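PDB 5UL3: OxsB protein, which catalyses the oxidative ring contraction of dAMP to an oxetane aldehyde in oxetanocin A biosynthesis, using cobalamin, a [4Fe-4S] cluster and S-adenosylmethionine. Local coordinates for residues E37-S42 against L61-D66. Sequence-based numbering, arbitrary orientation. Where two conformers were deposited one is given.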
loop_
_atom_site.group_PDB
_atom_site.type_symbol
_atom_site.label_atom_id
_atom_site.label_comp_id
_atom_site.label_asym_id
_atom_site.label_seq_id
_atom_site.Cartn_x
_atom_site.Cartn_y
_atom_site.Cartn_z
ATOM N N GLU A 37 -33.840 -14.059 -13.697
ATOM C CA GLU A 37 -34.385 -15.397 -13.497
ATOM C C GLU A 37 -35.412 -15.425 -12.372
ATOM O O GLU A 37 -36.332 -16.250 -12.393
ATOM C CB GLU A 37 -33.240 -16.375 -13.233
ATOM C CG GLU A 37 -32.262 -16.449 -14.404
ATOM C CD GLU A 37 -31.044 -17.326 -14.145
ATOM O OE1 GLU A 37 -30.642 -17.479 -12.967
ATOM O OE2 GLU A 37 -30.483 -17.854 -15.131
ATOM N N LEU A 38 -35.284 -14.525 -11.397
ATOM C CA LEU A 38 -36.244 -14.463 -10.302
ATOM C C LEU A 38 -37.554 -13.813 -10.737
ATOM O O LEU A 38 -38.630 -14.191 -10.257
ATOM C CB LEU A 38 -35.638 -13.699 -9.125
ATOM C CG LEU A 38 -36.615 -13.170 -8.075
ATOM C CD1 LEU A 38 -37.263 -14.308 -7.300
ATOM C CD2 LEU A 38 -35.954 -12.165 -7.118
ATOM N N PHE A 39 -37.489 -12.834 -11.637
ATOM C CA PHE A 39 -38.697 -12.138 -12.059
ATOM C C PHE A 39 -39.362 -12.788 -13.263
ATOM O O PHE A 39 -40.572 -12.610 -13.461
ATOM C CB PHE A 39 -38.383 -10.660 -12.329
ATOM C CG PHE A 39 -38.413 -9.815 -11.085
ATOM C CD1 PHE A 39 -37.318 -9.760 -10.239
ATOM C CD2 PHE A 39 -39.552 -9.104 -10.740
ATOM C CE1 PHE A 39 -37.363 -9.006 -9.080
ATOM C CE2 PHE A 39 -39.597 -8.349 -9.589
ATOM C CZ PHE A 39 -38.495 -8.296 -8.757
ATOM N N LYS A 40 -38.613 -13.558 -14.047
ATOM C CA LYS A 40 -39.190 -14.395 -15.088
ATOM C C LYS A 40 -39.767 -15.700 -14.546
ATOM O O LYS A 40 -40.260 -16.513 -15.336
ATOM C CB LYS A 40 -38.136 -14.697 -16.156
ATOM C CG LYS A 40 -37.669 -13.470 -16.920
ATOM C CD LYS A 40 -36.700 -13.844 -18.029
ATOM C CE LYS A 40 -36.350 -12.630 -18.877
ATOM N NZ LYS A 40 -35.438 -12.984 -20.004
ATOM N N ARG A 41 -39.724 -15.922 -13.227
ATOM C CA ARG A 41 -40.256 -17.145 -12.637
ATOM C C ARG A 41 -41.776 -17.140 -12.525
ATOM O O ARG A 41 -42.357 -18.162 -12.145
ATOM C CB ARG A 41 -39.649 -17.382 -11.251
ATOM C CG ARG A 41 -39.222 -18.824 -11.028
ATOM C CD ARG A 41 -39.101 -19.199 -9.553
ATOM N NE ARG A 41 -38.177 -18.351 -8.799
ATOM C CZ ARG A 41 -36.851 -18.386 -8.912
ATOM N NH1 ARG A 41 -36.269 -19.216 -9.772
ATOM N NH2 ARG A 41 -36.103 -17.580 -8.166
ATOM N N SER A 42 -42.424 -16.017 -12.830
ATOM C CA SER A 42 -43.875 -15.932 -12.906
ATOM C C SER A 42 -44.254 -15.338 -14.252
ATOM O O SER A 42 -43.710 -14.302 -14.650
ATOM C CB SER A 42 -44.457 -15.070 -11.776
ATOM O OG SER A 42 -44.325 -15.699 -10.515
ATOM N N LEU A 61 -32.751 -2.740 -7.116
ATOM C CA LEU A 61 -33.192 -3.233 -8.412
ATOM C C LEU A 61 -34.309 -2.344 -8.953
ATOM O O LEU A 61 -35.268 -2.045 -8.234
ATOM C CB LEU A 61 -33.686 -4.680 -8.296
ATOM C CG LEU A 61 -34.335 -5.267 -9.541
ATOM C CD1 LEU A 61 -33.335 -5.383 -10.677
ATOM C CD2 LEU A 61 -34.944 -6.626 -9.212
ATOM N N TYR A 62 -34.162 -1.906 -10.198
ATOM C CA TYR A 62 -35.226 -1.240 -10.939
ATOM C C TYR A 62 -35.768 -2.217 -11.970
ATOM O O TYR A 62 -35.003 -2.783 -12.756
ATOM C CB TYR A 62 -34.723 0.030 -11.632
ATOM C CG TYR A 62 -34.066 0.989 -10.678
ATOM C CD1 TYR A 62 -32.721 0.850 -10.331
ATOM C CD2 TYR A 62 -34.788 2.032 -10.117
ATOM C CE1 TYR A 62 -32.125 1.743 -9.429
ATOM C CE2 TYR A 62 -34.201 2.918 -9.232
ATOM C CZ TYR A 62 -32.877 2.771 -8.895
ATOM O OH TYR A 62 -32.326 3.663 -8.004
ATOM N N VAL A 63 -37.074 -2.426 -11.956
ATOM C CA VAL A 63 -37.748 -3.210 -12.982
ATOM C C VAL A 63 -38.556 -2.223 -13.809
ATOM O O VAL A 63 -39.516 -1.629 -13.310
ATOM C CB VAL A 63 -38.643 -4.303 -12.383
ATOM C CG1 VAL A 63 -39.143 -5.234 -13.495
ATOM C CG2 VAL A 63 -37.877 -5.084 -11.326
ATOM N N ILE A 64 -38.138 -2.003 -15.053
ATOM C CA ILE A 64 -38.798 -1.049 -15.935
ATOM C C ILE A 64 -39.829 -1.826 -16.751
ATOM O O ILE A 64 -39.477 -2.533 -17.696
ATOM C CB ILE A 64 -37.798 -0.327 -16.836
ATOM C CG1 ILE A 64 -36.780 0.452 -15.988
ATOM C CG2 ILE A 64 -38.534 0.603 -17.783
ATOM C CD1 ILE A 64 -35.742 1.179 -16.812
ATOM N N GLU A 65 -41.108 -1.702 -16.375
ATOM C CA GLU A 65 -42.181 -2.299 -17.171
ATOM C C GLU A 65 -42.265 -1.594 -18.514
ATOM O O GLU A 65 -42.044 -2.209 -19.558
ATOM C CB GLU A 65 -43.521 -2.222 -16.449
ATOM C CG GLU A 65 -43.801 -3.402 -15.548
ATOM C CD GLU A 65 -45.271 -3.520 -15.204
ATOM O OE1 GLU A 65 -46.099 -3.513 -16.141
ATOM O OE2 GLU A 65 -45.600 -3.608 -14.002
ATOM N N ASP A 66 -42.493 -0.279 -18.482
ATOM C CA ASP A 66 -42.006 0.652 -19.499
ATOM C C ASP A 66 -41.620 1.953 -18.788
ATOM O O ASP A 66 -41.516 2.001 -17.558
ATOM C CB ASP A 66 -43.032 0.841 -20.630
ATOM C CG ASP A 66 -44.267 1.627 -20.207
ATOM O OD1 ASP A 66 -44.469 1.886 -19.002
ATOM O OD2 ASP A 66 -45.049 1.988 -21.108
#
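Helix-on-sheet packing in the N-terminal domain of unknown function brings F39, the last residue of helix 28-39, onto L61 and V63 of strand 60-64, an inner strand of a four-stranded antiparallel sheet. The alternation of the strand decides which side chains take part: L61 and V63 turn toward the helix, whereas Y62 and I64 pack on helix 109-115. The backbones stay well apart, with the CA atoms of F39 and V63 separated by 9.0 Å, so side chains alone bridge the gap and bury 115 Å². The F39 ring is met in two ways. V63 CG2 sits over one face in a CH-pi contact, 4.2 Å from the ring centroid and 18° off the normal, displaced toward the CE2 side. With V63 CG1 anti to the backbone N (chi1 -171°), CG2 lies anti to the carbonyl carbon and is the branch reaching the ring. L61 and F39 meet from opposite directions, and L61 CD2 arrives obliquely on V63's side of the ring plane. Y13 stacks on F39, and the F73 ring meets it with planes at about 60°, which ties helix 7-21 and the next strand, 69-73, into the same buried cluster. The closest approach between the segments is L61 CD2 to F39 CE1 at 3.4 Å, snug for two carbons, with the same methyl 4.0 Å from F39 CZ.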